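Local coordinates for protein transcription termination factor FttA (Pyrococcus horikoshii, PDB 3AF6) that probably terminates archaeal transcription by cutting nascent RNA with a zinc-dependent nuclease site and degrading the released transcript in the 5'-3' direction, at residues H256-H261 with P429-G434; R435-M440 with W463-I468; S150-S155 with L287-Q292. All coordinates share one frame; numbering follows the deposited sequence.

Contact 1. Residues H256-H261 with P429-G434; sequences HAHLDH and PAMAVG. With ZN (zinc ion), chain I; ZN (zinc ion), chain J.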
loop_
_atom_site.group_PDB
_atom_site.type_symbol
_atom_site.label_atom_id
_atom_site.label_comp_id
_atom_site.label_asym_id
_atom_site.label_seq_id
_atom_site.Cartn_x
_atom_site.Cartn_y
_atom_site.Cartn_z
ATOM N N HIS A 256 -2.108 0.116 3.794
ATOM C CA HIS A 256 -2.052 -0.482 2.469
ATOM C C HIS A 256 -2.857 0.280 1.428
ATOM O O HIS A 256 -3.674 1.137 1.753
ATOM C CB HIS A 256 -2.435 -1.960 2.491
ATOM C CG HIS A 256 -3.882 -2.231 2.759
ATOM N ND1 HIS A 256 -4.424 -2.199 4.027
ATOM C CD2 HIS A 256 -4.878 -2.632 1.934
ATOM C CE1 HIS A 256 -5.688 -2.581 3.973
ATOM N NE2 HIS A 256 -5.987 -2.849 2.714
ATOM N N ALA A 257 -2.617 -0.045 0.169
ATOM C CA ALA A 257 -3.218 0.657 -0.948
ATOM C C ALA A 257 -4.725 0.704 -1.207
ATOM O O ALA A 257 -5.179 1.612 -1.905
ATOM C CB ALA A 257 -2.513 0.220 -2.213
ATOM N N HIS A 258 -5.512 -0.232 -0.686
ATOM C CA HIS A 258 -6.942 -0.190 -0.970
ATOM C C HIS A 258 -7.616 1.135 -0.628
ATOM O O HIS A 258 -7.196 1.849 0.285
ATOM C CB HIS A 258 -7.647 -1.363 -0.300
ATOM C CG HIS A 258 -7.465 -2.655 -1.032
ATOM N ND1 HIS A 258 -7.802 -3.876 -0.490
ATOM C CD2 HIS A 258 -6.976 -2.916 -2.267
ATOM C CE1 HIS A 258 -7.526 -4.835 -1.358
ATOM N NE2 HIS A 258 -7.024 -4.278 -2.446
ATOM N N LEU A 259 -8.660 1.459 -1.386
ATOM C CA LEU A 259 -9.393 2.712 -1.223
ATOM C C LEU A 259 -10.005 2.920 0.160
ATOM O O LEU A 259 -10.192 4.058 0.604
ATOM C CB LEU A 259 -10.492 2.819 -2.295
ATOM C CG LEU A 259 -10.067 2.933 -3.767
ATOM C CD1 LEU A 259 -11.315 3.001 -4.624
ATOM C CD2 LEU A 259 -9.201 4.155 -4.004
ATOM N N ASP A 260 -10.327 1.827 0.836
ATOM C CA ASP A 260 -10.910 1.921 2.157
ATOM C C ASP A 260 -9.856 2.176 3.233
ATOM O O ASP A 260 -10.124 1.998 4.416
ATOM C CB ASP A 260 -11.694 0.656 2.478
ATOM C CG ASP A 260 -10.864 -0.605 2.313
ATOM O OD1 ASP A 260 -11.375 -1.693 2.658
ATOM O OD2 ASP A 260 -9.704 -0.519 1.838
ATOM N N HIS A 261 -8.662 2.589 2.823
ATOM C CA HIS A 261 -7.598 2.911 3.774
ATOM C C HIS A 261 -6.814 4.150 3.326
ATOM O O HIS A 261 -6.195 4.837 4.144
ATOM C CB HIS A 261 -6.645 1.712 3.963
ATOM C CG HIS A 261 -7.277 0.558 4.676
ATOM N ND1 HIS A 261 -7.196 0.391 6.042
ATOM C CD2 HIS A 261 -8.079 -0.432 4.224
ATOM C CE1 HIS A 261 -7.924 -0.651 6.400
ATOM N NE2 HIS A 261 -8.472 -1.167 5.315
ATOM N N PRO A 429 -14.799 -11.240 -10.167
ATOM C CA PRO A 429 -14.565 -9.839 -9.813
ATOM C C PRO A 429 -13.507 -9.777 -8.723
ATOM O O PRO A 429 -13.499 -10.616 -7.821
ATOM C CB PRO A 429 -15.939 -9.368 -9.346
ATOM C CG PRO A 429 -16.522 -10.594 -8.757
ATOM C CD PRO A 429 -16.128 -11.686 -9.722
ATOM N N ALA A 430 -12.608 -8.800 -8.827
ATOM C CA ALA A 430 -11.535 -8.619 -7.850
ATOM C C ALA A 430 -10.866 -7.257 -8.035
ATOM O O ALA A 430 -10.764 -6.754 -9.160
ATOM C CB ALA A 430 -10.500 -9.735 -7.993
ATOM N N MET A 431 -10.420 -6.651 -6.938
ATOM C CA MET A 431 -9.756 -5.355 -7.048
ATOM C C MET A 431 -8.438 -5.553 -7.804
ATOM O O MET A 431 -7.789 -6.603 -7.689
ATOM C CB MET A 431 -9.484 -4.735 -5.654
ATOM C CG MET A 431 -10.718 -4.265 -4.874
ATOM S SD MET A 431 -11.822 -3.164 -5.840
ATOM C CE MET A 431 -11.184 -1.452 -5.439
ATOM N N ALA A 432 -8.057 -4.541 -8.578
ATOM C CA ALA A 432 -6.828 -4.582 -9.356
ATOM C C ALA A 432 -5.663 -5.105 -8.524
ATOM O O ALA A 432 -4.764 -5.752 -9.055
ATOM C CB ALA A 432 -6.507 -3.199 -9.890
ATOM N N VAL A 433 -5.686 -4.810 -7.226
ATOM C CA VAL A 433 -4.649 -5.241 -6.300
ATOM C C VAL A 433 -5.255 -6.150 -5.228
ATOM O O VAL A 433 -6.366 -5.909 -4.749
ATOM C CB VAL A 433 -4.001 -4.042 -5.598
ATOM C CG1 VAL A 433 -2.829 -4.516 -4.742
ATOM C CG2 VAL A 433 -3.540 -3.040 -6.617
ATOM N N GLY A 434 -4.526 -7.192 -4.847
ATOM C CA GLY A 434 -5.049 -8.108 -3.846
ATOM C C GLY A 434 -5.438 -9.467 -4.418
ATOM O O GLY A 434 -4.597 -10.162 -4.989
HETATM ZN ZN ZN I . -7.512 -4.332 1.994
HETATM ZN ZN ZN J . -9.882 -2.593 4.510
#
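His258 works in two directions at once: its ND1 binds a zinc ion, while NE2, the other ring nitrogen, donates to the backbone carbonyl O of Val433 in another domain. The histidine belongs to the HxHxDH motif of the metallo-beta-lactamase fold, and residues 429-434 form the loop that follows strand 425-429 in the beta-CASP domain. From His258 NE2 to Val433 O the distance is 2.9 Å, and the bond is nearly straight, with an N-H...O angle of 171°. The oxygen lies in the plane of the imidazole, whereas the donor stands well above the carbonyl plane, 51° out of it. A metal bond on one nitrogen and a hydrogen bond on the other restrain both the tilt and the rotation of the ring, so the beta-CASP loop acts as a second shell to the zinc site. Met431 adds a looser contact, its CB 4.1 Å from His258 NE2. His256 shares the zinc of His258, His344 is a further ligand, and Asp367 is assigned to both zinc ions. The second zinc also takes Asp260, His261 and His618. His258 also occupies the N-cap position of the short helix carrying Asp260, and its carbonyl O accepts from His261 N at 3.0 Å. On the metal side of the ring, His258 ND1 stands 2.5 Å from its zinc.

Contact 2. Residues R435-M440 with W463-I468; sequences RAQEVM and WEATAI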
loop_
_atom_site.group_PDB
_atom_site.type_symbol
_atom_site.label_atom_id
_atom_site.label_comp_id
_atom_site.label_asym_id
_atom_site.label_seq_id
_atom_site.Cartn_x
_atom_site.Cartn_y
_atom_site.Cartn_z
ATOM N N ARG A 435 -6.707 -9.842 -4.275
ATOM C CA ARG A 435 -7.186 -11.127 -4.762
ATOM C C ARG A 435 -6.808 -11.442 -6.211
ATOM O O ARG A 435 -6.500 -12.593 -6.536
ATOM C CB ARG A 435 -8.713 -11.236 -4.619
ATOM C CG ARG A 435 -9.281 -11.118 -3.190
ATOM C CD ARG A 435 -8.404 -11.783 -2.129
ATOM N NE ARG A 435 -7.337 -10.890 -1.670
ATOM C CZ ARG A 435 -6.095 -11.279 -1.385
ATOM N NH1 ARG A 435 -5.744 -12.555 -1.511
ATOM N NH2 ARG A 435 -5.202 -10.390 -0.973
ATOM N N ALA A 436 -6.834 -10.432 -7.078
ATOM C CA ALA A 436 -6.516 -10.644 -8.485
ATOM C C ALA A 436 -5.222 -11.436 -8.677
ATOM O O ALA A 436 -5.236 -12.515 -9.264
ATOM C CB ALA A 436 -6.425 -9.305 -9.215
ATOM N N GLN A 437 -4.109 -10.905 -8.179
ATOM C CA GLN A 437 -2.829 -11.576 -8.322
ATOM C C GLN A 437 -2.777 -12.938 -7.623
ATOM O O GLN A 437 -2.104 -13.863 -8.098
ATOM C CB GLN A 437 -1.700 -10.689 -7.795
ATOM C CG GLN A 437 -1.347 -9.527 -8.698
ATOM C CD GLN A 437 -2.350 -8.376 -8.617
ATOM O OE1 GLN A 437 -2.408 -7.538 -9.523
ATOM N NE2 GLN A 437 -3.131 -8.317 -7.522
ATOM N N GLU A 438 -3.482 -13.060 -6.500
ATOM C CA GLU A 438 -3.491 -14.315 -5.764
ATOM C C GLU A 438 -4.178 -15.403 -6.566
ATOM O O GLU A 438 -3.675 -16.526 -6.673
ATOM C CB GLU A 438 -4.210 -14.155 -4.431
ATOM C CG GLU A 438 -4.187 -15.413 -3.576
ATOM C CD GLU A 438 -2.814 -15.713 -2.999
ATOM O OE1 GLU A 438 -1.904 -14.875 -3.128
ATOM O OE2 GLU A 438 -2.646 -16.790 -2.395
ATOM N N VAL A 439 -5.345 -15.078 -7.106
ATOM C CA VAL A 439 -6.086 -16.037 -7.909
ATOM C C VAL A 439 -5.299 -16.291 -9.188
ATOM O O VAL A 439 -5.333 -17.395 -9.747
ATOM C CB VAL A 439 -7.488 -15.513 -8.253
ATOM C CG1 VAL A 439 -8.165 -16.428 -9.270
ATOM C CG2 VAL A 439 -8.319 -15.424 -6.985
ATOM N N MET A 440 -4.576 -15.280 -9.653
ATOM C CA MET A 440 -3.773 -15.464 -10.856
ATOM C C MET A 440 -2.780 -16.582 -10.596
ATOM O O MET A 440 -2.731 -17.548 -11.348
ATOM C CB MET A 440 -3.032 -14.178 -11.238
ATOM C CG MET A 440 -3.789 -13.322 -12.247
ATOM S SD MET A 440 -3.269 -11.609 -12.180
ATOM C CE MET A 440 -1.796 -11.621 -13.249
ATOM N N TRP A 463 -3.681 -5.658 -14.805
ATOM C CA TRP A 463 -2.384 -5.891 -15.418
ATOM C C TRP A 463 -1.398 -4.822 -14.985
ATOM O O TRP A 463 -0.245 -5.118 -14.669
ATOM C CB TRP A 463 -2.502 -5.906 -16.938
ATOM C CG TRP A 463 -1.210 -6.257 -17.624
ATOM C CD1 TRP A 463 -0.413 -5.421 -18.357
ATOM C CD2 TRP A 463 -0.559 -7.537 -17.625
ATOM N NE1 TRP A 463 0.690 -6.102 -18.815
ATOM C CE2 TRP A 463 0.626 -7.401 -18.382
ATOM C CE3 TRP A 463 -0.862 -8.782 -17.058
ATOM C CZ2 TRP A 463 1.507 -8.463 -18.591
ATOM C CZ3 TRP A 463 0.014 -9.838 -17.266
ATOM C CH2 TRP A 463 1.186 -9.671 -18.028
ATOM N N GLU A 464 -1.853 -3.577 -14.966
ATOM C CA GLU A 464 -1.006 -2.469 -14.545
ATOM C C GLU A 464 -0.531 -2.775 -13.127
ATOM O O GLU A 464 0.654 -2.634 -12.816
ATOM C CB GLU A 464 -1.806 -1.164 -14.600
ATOM C CG GLU A 464 -1.040 0.116 -14.293
ATOM C CD GLU A 464 0.438 0.027 -14.614
ATOM O OE1 GLU A 464 0.804 -0.640 -15.613
ATOM O OE2 GLU A 464 1.235 0.644 -13.867
ATOM N N ALA A 465 -1.450 -3.235 -12.279
ATOM C CA ALA A 465 -1.116 -3.567 -10.897
ATOM C C ALA A 465 -0.117 -4.717 -10.841
ATOM O O ALA A 465 0.805 -4.721 -10.015
ATOM C CB ALA A 465 -2.374 -3.939 -10.127
ATOM N N THR A 466 -0.306 -5.699 -11.720
ATOM C CA THR A 466 0.591 -6.842 -11.748
ATOM C C THR A 466 1.998 -6.382 -12.106
ATOM O O THR A 466 2.976 -6.976 -11.667
ATOM C CB THR A 466 0.132 -7.904 -12.760
ATOM O OG1 THR A 466 -1.208 -8.312 -12.456
ATOM C CG2 THR A 466 1.046 -9.118 -12.700
ATOM N N ALA A 467 2.108 -5.317 -12.889
ATOM C CA ALA A 467 3.434 -4.834 -13.262
ATOM C C ALA A 467 4.161 -4.350 -12.018
ATOM O O ALA A 467 5.336 -4.643 -11.812
ATOM C CB ALA A 467 3.335 -3.688 -14.300
ATOM N N ILE A 468 3.446 -3.610 -11.184
ATOM C CA ILE A 468 4.022 -3.061 -9.968
ATOM C C ILE A 468 4.552 -4.165 -9.054
ATOM O O ILE A 468 5.588 -4.002 -8.404
ATOM C CB ILE A 468 2.980 -2.171 -9.262
ATOM C CG1 ILE A 468 2.626 -1.014 -10.212
ATOM C CG2 ILE A 468 3.512 -1.665 -7.934
ATOM C CD1 ILE A 468 1.579 -0.028 -9.712
#
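A bend at the last torsion of Met440 (chi3 84°), after an extended chi2, swings CE toward the side chain of Thr466. On the other helix, the chi1 of Thr466 (-57°) sets OG1 beside its own backbone N, facing back along the helix, and leaves CG2 anti to that nitrogen. The methionine and threonine therefore meet tip to tip: Met440 CE lies 3.5 Å from Thr466 OG1 and 3.8 Å from Thr466 CG2, one methyl resting against both branches. Gln437, bent at chi2, runs alongside Thr466, pointing the other way, and its amide end also reaches the methyl of Ala465. Both helices belong to the beta-CASP domain, where helix 435-447 lies in the crossover between the parallel strands 425-429 and 456-459, and helix 462-471 comes after strand 456-459. Their short segments cross at -79° with axes 10.3 Å apart, a steep crossing that limits the meeting to a small, buried patch. The hydroxyl of Thr466 is satisfied within its own helix by a hydrogen bond to the carbonyl O of Ile462, so what Met440 touches is an already paired group. Met440 further packs on Phe497 of the edge strand 497-499, while Thr466 also touches Phe492.

Contact 3. Residues S150-S155 with L287-Q292; sequences SQTIYS and LMVLLQ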
loop_
_atom_site.group_PDB
_atom_site.type_symbol
_atom_site.label_atom_id
_atom_site.label_comp_id
_atom_site.label_asym_id
_atom_site.label_seq_id
_atom_site.Cartn_x
_atom_site.Cartn_y
_atom_site.Cartn_z
ATOM N N SER A 150 5.651 -0.342 -15.937
ATOM C CA SER A 150 4.515 0.303 -15.283
ATOM C C SER A 150 4.370 1.788 -15.577
ATOM O O SER A 150 5.256 2.582 -15.255
ATOM C CB SER A 150 4.618 0.110 -13.763
ATOM O OG SER A 150 3.843 1.068 -13.055
ATOM N N GLN A 151 3.247 2.163 -16.178
ATOM C CA GLN A 151 2.987 3.566 -16.473
ATOM C C GLN A 151 3.072 4.318 -15.154
ATOM O O GLN A 151 3.668 5.395 -15.065
ATOM C CB GLN A 151 1.580 3.745 -17.065
ATOM C CG GLN A 151 1.463 3.494 -18.569
ATOM C CD GLN A 151 0.362 2.491 -18.935
ATOM O OE1 GLN A 151 0.590 1.272 -18.959
ATOM N NE2 GLN A 151 -0.836 3.002 -19.218
ATOM N N THR A 152 2.482 3.714 -14.126
ATOM C CA THR A 152 2.440 4.291 -12.791
ATOM C C THR A 152 3.804 4.625 -12.217
ATOM O O THR A 152 4.028 5.745 -11.770
ATOM C CB THR A 152 1.735 3.355 -11.810
ATOM O OG1 THR A 152 0.560 2.825 -12.426
ATOM C CG2 THR A 152 1.332 4.113 -10.556
ATOM N N ILE A 153 4.711 3.654 -12.210
ATOM C CA ILE A 153 6.046 3.882 -11.665
ATOM C C ILE A 153 6.792 4.936 -12.471
ATOM O O ILE A 153 7.499 5.779 -11.913
ATOM C CB ILE A 153 6.861 2.572 -11.646
ATOM C CG1 ILE A 153 6.289 1.637 -10.572
ATOM C CG2 ILE A 153 8.333 2.875 -11.417
ATOM C CD1 ILE A 153 6.778 0.219 -10.650
ATOM N N TYR A 154 6.625 4.883 -13.785
ATOM C CA TYR A 154 7.270 5.830 -14.676
ATOM C C TYR A 154 6.735 7.224 -14.394
ATOM O O TYR A 154 7.498 8.192 -14.322
ATOM C CB TYR A 154 7.004 5.431 -16.133
ATOM C CG TYR A 154 7.365 6.476 -17.173
ATOM C CD1 TYR A 154 6.415 7.401 -17.624
ATOM C CD2 TYR A 154 8.646 6.520 -17.732
ATOM C CE1 TYR A 154 6.731 8.342 -18.609
ATOM C CE2 TYR A 154 8.975 7.454 -18.715
ATOM C CZ TYR A 154 8.013 8.362 -19.152
ATOM O OH TYR A 154 8.335 9.281 -20.131
ATOM N N SER A 155 5.421 7.323 -14.222
ATOM C CA SER A 155 4.806 8.610 -13.947
ATOM C C SER A 155 5.313 9.217 -12.642
ATOM O O SER A 155 5.674 10.390 -12.594
ATOM C CB SER A 155 3.291 8.473 -13.890
ATOM O OG SER A 155 2.705 9.752 -13.756
ATOM N N LEU A 287 0.914 1.604 -5.548
ATOM C CA LEU A 287 -0.389 0.966 -5.672
ATOM C C LEU A 287 -1.575 1.890 -5.381
ATOM O O LEU A 287 -2.560 1.878 -6.110
ATOM C CB LEU A 287 -0.443 -0.263 -4.768
ATOM C CG LEU A 287 0.415 -1.427 -5.260
ATOM C CD1 LEU A 287 0.616 -2.445 -4.145
ATOM C CD2 LEU A 287 -0.256 -2.058 -6.476
ATOM N N MET A 288 -1.485 2.704 -4.334
ATOM C CA MET A 288 -2.598 3.588 -4.000
ATOM C C MET A 288 -2.795 4.632 -5.095
ATOM O O MET A 288 -3.930 4.943 -5.467
ATOM C CB MET A 288 -2.380 4.260 -2.634
ATOM C CG MET A 288 -1.554 5.523 -2.643
ATOM S SD MET A 288 -1.535 6.231 -1.000
ATOM C CE MET A 288 0.155 6.832 -0.888
ATOM N N VAL A 289 -1.687 5.155 -5.615
ATOM C CA VAL A 289 -1.745 6.143 -6.683
ATOM C C VAL A 289 -2.495 5.524 -7.848
ATOM O O VAL A 289 -3.273 6.189 -8.518
ATOM C CB VAL A 289 -0.342 6.560 -7.148
ATOM C CG1 VAL A 289 -0.409 7.177 -8.533
ATOM C CG2 VAL A 289 0.237 7.566 -6.178
ATOM N N LEU A 290 -2.268 4.240 -8.081
ATOM C CA LEU A 290 -2.957 3.573 -9.167
ATOM C C LEU A 290 -4.450 3.484 -8.893
ATOM O O LEU A 290 -5.267 3.882 -9.729
ATOM C CB LEU A 290 -2.415 2.159 -9.376
ATOM C CG LEU A 290 -3.232 1.392 -10.419
ATOM C CD1 LEU A 290 -3.068 2.095 -11.759
ATOM C CD2 LEU A 290 -2.788 -0.057 -10.507
ATOM N N LEU A 291 -4.803 2.960 -7.722
ATOM C CA LEU A 291 -6.204 2.793 -7.359
ATOM C C LEU A 291 -6.980 4.096 -7.307
ATOM O O LEU A 291 -8.184 4.106 -7.561
ATOM C CB LEU A 291 -6.330 2.062 -6.027
ATOM C CG LEU A 291 -5.801 0.628 -6.047
ATOM C CD1 LEU A 291 -5.988 0.015 -4.669
ATOM C CD2 LEU A 291 -6.521 -0.193 -7.102
ATOM N N GLN A 292 -6.293 5.186 -6.982
ATOM C CA GLN A 292 -6.924 6.499 -6.915
ATOM C C GLN A 292 -7.272 7.036 -8.310
ATOM O O GLN A 292 -8.350 7.614 -8.514
ATOM C CB GLN A 292 -6.012 7.495 -6.182
ATOM C CG GLN A 292 -5.930 7.258 -4.691
ATOM C CD GLN A 292 -4.761 7.971 -4.040
ATOM O OE1 GLN A 292 -4.558 7.873 -2.827
ATOM N NE2 GLN A 292 -3.985 8.692 -4.841
#
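Thr152 meets Val289 and Leu290 with its two branches, one to each residue, where the first turn of helix 151-161 rests on helix 282-301. This is an interdomain helix contact: the threonine belongs to the archaeal CPSF-KH region, the two aliphatic residues to the metallo-beta-lactamase fold, whose helix 282-301 follows strand 278-280.

The van der Waals contacts are few and buried. Thr152 CG2 lies 4.1 Å from Val289 CG1; the methyls pass side by side, the chains running opposite ways. A chi1 of -44° leaves OG1 of Thr152 beside the backbone N and turns it to Leu290, 3.8 Å from Leu290 CD1; the leucine side chain lies nearly perpendicular to that of the threonine. The backbones come nearest at the same place, Thr152 CA being 6.5 Å from Leu290 CA. Beyond the pair, Val289 also packs on Ile313 and Ile317 of helix 310-319.

The polar interactions are directed to a third helix. Thr152 OG1 is hydrogen-bonded to Glu464 OE2 of the beta-CASP domain, so this buried hydroxyl has a partner although its neighbour across the contact is a leucine methyl. The same carboxylate oxygen is also hydrogen-bonded to Ser150 OG; lying near the N-terminus of helix 151-161, the Glu464 carboxylate would probably be favoured as the anion. Leu290 also touches Glu464.

Helix capping forms the last group. Ser150 sits at the N-cap, and its side chain accepts from the backbone three residues on, with Ile153 N 2.9 Å from Ser150 OG and an N-H...O angle of 171°.

Overall arrangement
The three contacts show how one interior joins three domains. Their centres form a compact triangle, with contacts 1 and 2 about 11 Å apart and contact 3 about 13 Å from each. Contact 2 closes within the beta-CASP domain, directly downstream of the 429-434 loop of contact 1; contacts 1 and 3 alternate along the chain, in the order 150-155, 256-261, 287-292, 429-434. Helix 282-301, one side of contact 3, also packs on both segments of contact 1, its Leu287 touching Ala257 and Val433. Glu464, on helix 462-471, ties contact 2 to contact 3. The KH region thus connects to both the zinc-bearing domain and the beta-CASP domain.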